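Glycerol dehydrogenase (Schizosaccharomyces pombe, PDB 1TA9) catalyses the zinc-dependent, NAD(+)-linked oxidation of glycerol to dihydroxyacetone and so serves the assimilation of glycerol. Local coordinates at residues L352-F355 with N356-A359; Y420-K423 with W424-Q427; K403-N406 with P407-A411. All coordinates share one frame; numbering follows the deposited sequence.

Interaction 1 of 3, residues L352-F355 with N356-A359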
# COMPACT_ATOMS: atom_id res chain seq x y z
N LEU B 352 -13.02 -16.74 11.19
CA LEU B 352 -13.95 -16.04 12.06
C LEU B 352 -14.03 -14.52 11.83
O LEU B 352 -15.12 -13.95 11.86
CB LEU B 352 -13.61 -16.32 13.53
CG LEU B 352 -14.63 -15.80 14.56
CD1 LEU B 352 -16.00 -16.41 14.29
CD2 LEU B 352 -14.14 -16.16 15.96
N GLU B 353 -12.90 -13.87 11.59
CA GLU B 353 -12.92 -12.42 11.36
C GLU B 353 -13.86 -12.04 10.22
O GLU B 353 -14.59 -11.06 10.30
CB GLU B 353 -11.51 -11.90 11.06
CG GLU B 353 -10.61 -11.81 12.29
CD GLU B 353 -11.12 -10.81 13.32
OE1 GLU B 353 -11.19 -9.60 13.01
OE2 GLU B 353 -11.46 -11.24 14.45
N ASP B 354 -13.85 -12.83 9.14
CA ASP B 354 -14.71 -12.56 8.00
C ASP B 354 -16.18 -12.82 8.34
O ASP B 354 -17.07 -12.14 7.83
CB ASP B 354 -14.28 -13.41 6.81
CG ASP B 354 -12.92 -13.01 6.30
OD1 ASP B 354 -11.99 -13.83 6.35
OD2 ASP B 354 -12.78 -11.85 5.85
N PHE B 355 -16.43 -13.80 9.19
CA PHE B 355 -17.80 -14.08 9.61
C PHE B 355 -18.26 -12.86 10.40
O PHE B 355 -19.36 -12.34 10.18
CB PHE B 355 -17.86 -15.33 10.49
CG PHE B 355 -19.17 -15.51 11.22
CD1 PHE B 355 -19.44 -14.81 12.39
CD2 PHE B 355 -20.14 -16.39 10.73
CE1 PHE B 355 -20.65 -14.97 13.07
CE2 PHE B 355 -21.36 -16.55 11.40
CZ PHE B 355 -21.61 -15.85 12.57
N ASN B 356 -17.41 -12.38 11.30
CA ASN B 356 -17.75 -11.22 12.12
C ASN B 356 -18.06 -9.98 11.30
O ASN B 356 -18.96 -9.21 11.65
CB ASN B 356 -16.63 -10.91 13.11
CG ASN B 356 -16.52 -11.94 14.22
OD1 ASN B 356 -17.44 -12.72 14.44
ND2 ASN B 356 -15.40 -11.92 14.93
N ASN B 357 -17.33 -9.78 10.21
CA ASN B 357 -17.58 -8.61 9.39
C ASN B 357 -18.99 -8.63 8.81
O ASN B 357 -19.66 -7.59 8.74
CB ASN B 357 -16.54 -8.51 8.26
CG ASN B 357 -15.17 -8.11 8.78
OD1 ASN B 357 -15.05 -7.47 9.82
ND2 ASN B 357 -14.13 -8.48 8.04
N LEU B 358 -19.47 -9.81 8.41
CA LEU B 358 -20.81 -9.92 7.85
C LEU B 358 -21.87 -9.87 8.95
O LEU B 358 -22.87 -9.17 8.83
CB LEU B 358 -20.95 -11.21 7.05
CG LEU B 358 -22.28 -11.44 6.32
CD1 LEU B 358 -22.56 -10.29 5.36
CD2 LEU B 358 -22.22 -12.76 5.56
N ALA B 359 -21.64 -10.61 10.03
CA ALA B 359 -22.58 -10.63 11.15
C ALA B 359 -22.75 -9.23 11.74
O ALA B 359 -23.86 -8.83 12.11
CB ALA B 359 -22.10 -11.60 12.22
O HOH W 1 -13.77 -8.55 11.86
O HOH W 2 -14.44 -9.86 5.62
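F355 and A359, one turn apart on the helix 352-364, meet on its buried side: ring atom CE1 of F355 lies 3.8 Å from CB of A359. The ring extends along the helix toward A359 because CG of F355 stands anti to its own backbone N (chi1 167°). N356 fills the same side. Its amide oxygen approaches the rim of the phenyl ring in the ring plane, with OD1 of N356 3.5 Å from CD1 of F355, and the amide and ring planes are turned 72° against each other. L352 lies near the amide nitrogen, its CG 4.0 Å from ND2 of N356. Backbone bonds are short here: N356 N reaches L352 O at 2.8 Å, and A359 N donates almost straight to F355 O (175°).

The opposite character appears around E353, D354 and N357, where water does the joining. One water lies between OE1 of E353 and OD1 of N357, 2.6 Å from the latter. A second donates to OD2 of D354 and accepts from ND2 of N357, 2.8 Å away. Each end of the N357 amide thus meets a water that also meets a carboxylate, which probably helps to hold its rotation. The backbone bond on this side from L358 N to D354 O is long and weak, at 3.4 Å.

Two other helices pack against the apolar side. F355 packs on V417 and S421 and makes an edge-to-face pair with Y420, all of helix 407-428, which also receives L352 and N356; L342 and V345 of helix 333-347 receive F355 and L358. L352 further packs on L276 of a second subunit, placing the start of helix 352-364 at a subunit interface.

Interaction 2 of 3, residues Y420-K423 with W424-Q427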
# COMPACT_ATOMS: atom_id res chain seq x y z
N TYR B 420 -21.04 -18.06 17.46
CA TYR B 420 -20.15 -17.05 16.89
C TYR B 420 -20.74 -15.65 17.09
O TYR B 420 -20.05 -14.72 17.51
CB TYR B 420 -19.96 -17.28 15.38
CG TYR B 420 -19.17 -18.50 14.96
CD1 TYR B 420 -18.74 -19.46 15.88
CD2 TYR B 420 -18.88 -18.71 13.61
CE1 TYR B 420 -18.03 -20.61 15.46
CE2 TYR B 420 -18.18 -19.85 13.18
CZ TYR B 420 -17.76 -20.79 14.10
OH TYR B 420 -17.09 -21.91 13.66
N SER B 421 -22.03 -15.51 16.77
CA SER B 421 -22.71 -14.22 16.92
C SER B 421 -22.75 -13.79 18.38
O SER B 421 -22.52 -12.62 18.70
CB SER B 421 -24.14 -14.31 16.37
OG SER B 421 -24.14 -14.48 14.96
N GLN B 422 -23.03 -14.73 19.28
CA GLN B 422 -23.06 -14.38 20.70
C GLN B 422 -21.69 -13.91 21.18
O GLN B 422 -21.60 -13.02 22.02
CB GLN B 422 -23.50 -15.58 21.54
CG GLN B 422 -24.96 -15.93 21.38
CD GLN B 422 -25.42 -16.92 22.43
OE1 GLN B 422 -25.29 -16.66 23.63
NE2 GLN B 422 -25.96 -18.04 21.99
N LYS B 423 -20.63 -14.51 20.65
CA LYS B 423 -19.28 -14.11 21.06
C LYS B 423 -19.00 -12.70 20.54
O LYS B 423 -18.45 -11.86 21.27
CB LYS B 423 -18.23 -15.08 20.51
CG LYS B 423 -16.80 -14.78 20.97
CD LYS B 423 -16.64 -14.95 22.48
CE LYS B 423 -15.19 -14.81 22.91
NZ LYS B 423 -14.99 -15.10 24.36
N TRP B 424 -19.38 -12.43 19.29
CA TRP B 424 -19.18 -11.11 18.71
C TRP B 424 -19.92 -10.05 19.51
O TRP B 424 -19.38 -8.97 19.77
CB TRP B 424 -19.66 -11.09 17.25
CG TRP B 424 -19.62 -9.71 16.65
CD1 TRP B 424 -18.53 -9.05 16.16
CD2 TRP B 424 -20.72 -8.79 16.56
NE1 TRP B 424 -18.87 -7.77 15.79
CE2 TRP B 424 -20.21 -7.58 16.02
CE3 TRP B 424 -22.08 -8.86 16.90
CZ2 TRP B 424 -21.02 -6.46 15.81
CZ3 TRP B 424 -22.88 -7.74 16.69
CH2 TRP B 424 -22.34 -6.56 16.15
N GLN B 425 -21.15 -10.35 19.91
CA GLN B 425 -21.94 -9.39 20.69
C GLN B 425 -21.22 -9.05 21.99
O GLN B 425 -21.17 -7.89 22.41
CB GLN B 425 -23.32 -9.96 21.01
CG GLN B 425 -24.16 -10.34 19.80
CD GLN B 425 -25.42 -11.07 20.19
OE1 GLN B 425 -25.40 -11.97 21.03
NE2 GLN B 425 -26.54 -10.70 19.58
N GLU B 426 -20.68 -10.08 22.63
CA GLU B 426 -19.95 -9.93 23.89
C GLU B 426 -18.66 -9.13 23.71
O GLU B 426 -18.41 -8.18 24.46
CB GLU B 426 -19.61 -11.30 24.48
CG GLU B 426 -18.60 -11.24 25.62
CD GLU B 426 -17.89 -12.57 25.82
OE1 GLU B 426 -18.49 -13.49 26.40
OE2 GLU B 426 -16.72 -12.67 25.39
N GLN B 427 -17.85 -9.52 22.74
CA GLN B 427 -16.58 -8.84 22.49
C GLN B 427 -16.76 -7.36 22.21
O GLN B 427 -16.02 -6.53 22.72
CB GLN B 427 -15.85 -9.45 21.29
CG GLN B 427 -15.46 -10.90 21.40
CD GLN B 427 -14.76 -11.38 20.14
OE1 GLN B 427 -15.22 -11.12 19.03
NE2 GLN B 427 -13.64 -12.08 20.31
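The last two turns of helix 407-428, the long C-terminal helix of the chain, carry an i to i+3 salt bridge between K423 and E426. NZ of K423 lies 3.2 Å from OE2 of E426, meeting that oxygen on its syn side and 20° out of the carboxylate plane. The lysine gets there by a bend at chi2 (65°), after which its chain runs extended; CE of K423 passes 3.6 Å from the same OE2, so the methylene next to the ammonium also lies against the carboxylate. Q427, one turn on from K423, crosses the lysine chain at about a right angle, its CD 4.1 Å from CG of K423.

On another flank, Q425 reaches back along the preceding turn with its chain extended beyond CG. CG of Q425 sits only 3.0 Å from S421 O, and its OE1 comes to 3.4 Å from CA of Q422, the two glutamine amides being turned 64° apart. Beneath these side chains the four i to i+4 backbone bonds are regular, running from 2.8 Å (Q427 N to K423 O) to 3.1 Å (E426 N to Q422 O). The indole of W424 has S421 O near its plane, at the edge by CE3, and it leans on S360 and A363 of helix 352-364 and on W430. The hydroxyl of S421 is spoken for by the backbone oxygen of I369.

K423 packs on L280 and E426 on P450 of a second subunit, so the ion pair lies beside an interface. The helix thus divides by side: the indole packs on helix 352-364, whereas beside the subunit interface the lysine charge is probably balanced within the helix itself, by the carboxylate of E426.

Interaction 3 of 3, residues K403-N406 with P407-A411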
# COMPACT_ATOMS: atom_id res chain seq x y z
N LYS B 403 -18.77 -28.28 -2.48
CA LYS B 403 -18.58 -28.93 -1.19
C LYS B 403 -19.92 -29.59 -0.82
O LYS B 403 -20.97 -28.98 -0.95
CB LYS B 403 -18.20 -27.90 -0.11
CG LYS B 403 -17.77 -28.54 1.22
CD LYS B 403 -17.37 -27.50 2.28
CE LYS B 403 -16.12 -26.72 1.88
NZ LYS B 403 -15.73 -25.73 2.93
N LYS B 404 -19.86 -30.84 -0.36
CA LYS B 404 -21.07 -31.57 -0.01
C LYS B 404 -21.26 -31.72 1.49
O LYS B 404 -20.28 -31.76 2.25
CB LYS B 404 -21.05 -32.95 -0.68
CG LYS B 404 -20.85 -32.88 -2.20
CD LYS B 404 -21.92 -32.02 -2.86
CE LYS B 404 -21.69 -31.87 -4.36
NZ LYS B 404 -22.73 -30.99 -4.97
N PHE B 405 -22.52 -31.84 1.92
CA PHE B 405 -22.82 -31.93 3.35
C PHE B 405 -23.84 -32.99 3.75
O PHE B 405 -24.59 -33.50 2.91
CB PHE B 405 -23.34 -30.58 3.84
CG PHE B 405 -22.53 -29.42 3.37
CD1 PHE B 405 -22.89 -28.71 2.23
CD2 PHE B 405 -21.38 -29.03 4.06
CE1 PHE B 405 -22.13 -27.64 1.78
CE2 PHE B 405 -20.61 -27.96 3.62
CZ PHE B 405 -20.98 -27.26 2.47
N ASN B 406 -23.86 -33.32 5.04
CA ASN B 406 -24.82 -34.27 5.58
C ASN B 406 -25.65 -33.48 6.59
O ASN B 406 -25.26 -32.38 7.00
CB ASN B 406 -24.14 -35.49 6.22
CG ASN B 406 -23.19 -35.13 7.35
OD1 ASN B 406 -23.54 -34.39 8.27
ND2 ASN B 406 -21.98 -35.67 7.29
N PRO B 407 -26.81 -34.01 7.01
CA PRO B 407 -27.65 -33.30 7.97
C PRO B 407 -26.98 -32.80 9.25
O PRO B 407 -27.23 -31.66 9.68
CB PRO B 407 -28.76 -34.31 8.26
CG PRO B 407 -28.90 -35.02 6.93
CD PRO B 407 -27.45 -35.26 6.56
N SER B 408 -26.13 -33.62 9.87
CA SER B 408 -25.47 -33.20 11.10
C SER B 408 -24.58 -31.98 10.88
O SER B 408 -24.43 -31.16 11.79
CB SER B 408 -24.64 -34.36 11.70
OG SER B 408 -23.46 -34.61 10.97
N GLN B 409 -24.01 -31.84 9.69
CA GLN B 409 -23.16 -30.69 9.40
C GLN B 409 -24.00 -29.43 9.29
O GLN B 409 -23.56 -28.34 9.67
CB GLN B 409 -22.37 -30.91 8.10
CG GLN B 409 -21.27 -31.94 8.23
CD GLN B 409 -20.54 -32.18 6.93
OE1 GLN B 409 -21.15 -32.58 5.94
NE2 GLN B 409 -19.24 -31.93 6.92
N ILE B 410 -25.21 -29.56 8.77
CA ILE B 410 -26.10 -28.41 8.65
C ILE B 410 -26.52 -28.00 10.07
O ILE B 410 -26.45 -26.82 10.44
CB ILE B 410 -27.36 -28.76 7.84
CG1 ILE B 410 -26.96 -29.26 6.44
CG2 ILE B 410 -28.27 -27.53 7.74
CD1 ILE B 410 -26.05 -28.31 5.68
N ALA B 411 -26.94 -28.98 10.86
CA ALA B 411 -27.35 -28.72 12.23
C ALA B 411 -26.23 -28.08 13.04
O ALA B 411 -26.47 -27.14 13.80
CB ALA B 411 -27.79 -30.02 12.89
O HOH W 3 -18.19 -31.32 3.89
O HOH W 4 -19.95 -34.52 4.32
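The amides of N406 and Q409 lie with their planes 34° apart, and OD1 of N406 is approached from opposite faces of its plane: S408 OG donates from one, at 2.7 Å, and Q409 N from the other, at 3.0 Å. The Q409 amide answers through its oxygen. OE1 of Q409 takes the N-H of N406 at 2.9 Å in its carbonyl plane, on a lone pair. That same OE1 lies at the edge of the F405 ring, near its plane, while CD1 of I410 sits obliquely to the ring and 4.0 Å from CB of F405.

N406 can reach forward because its CG stands between the backbone N and the carbonyl carbon (chi1 58°), turning OD1 toward the first turn of the helix. Two waters join K404 O to the Q409 amide: one accepts from NE2 of Q409, the other donates to its OE1, though its bond to K404 O is weak. Beyond the turn, I410 and F405 pack on I398 and on L347 of helix 333-347, and S408 touches R76 of a second subunit.

The reciprocal side-chain-to-backbone bonds make this a capping box, with N406 as N-cap of helix 407-428, P407 following it, and Q409 closing the exchange.

Along the chain the order is interaction 1, on helix 352-364, then interaction 3, at the start of helix 407-428, then interaction 2, near that helix's end. Interactions 2 and 3 share helix 407-428 yet have centres about 24 Å apart, while interaction 1 touches interaction 2 directly, with centres about 10 Å apart. Interaction 3 is about 21 Å from interaction 1, centre to centre, without touching it. All belong to the helical part of the chain, away from the annotated sites. Each also reaches a second subunit, so this helical region lies beside subunit interfaces and probably contributes to the eight-chain assembly.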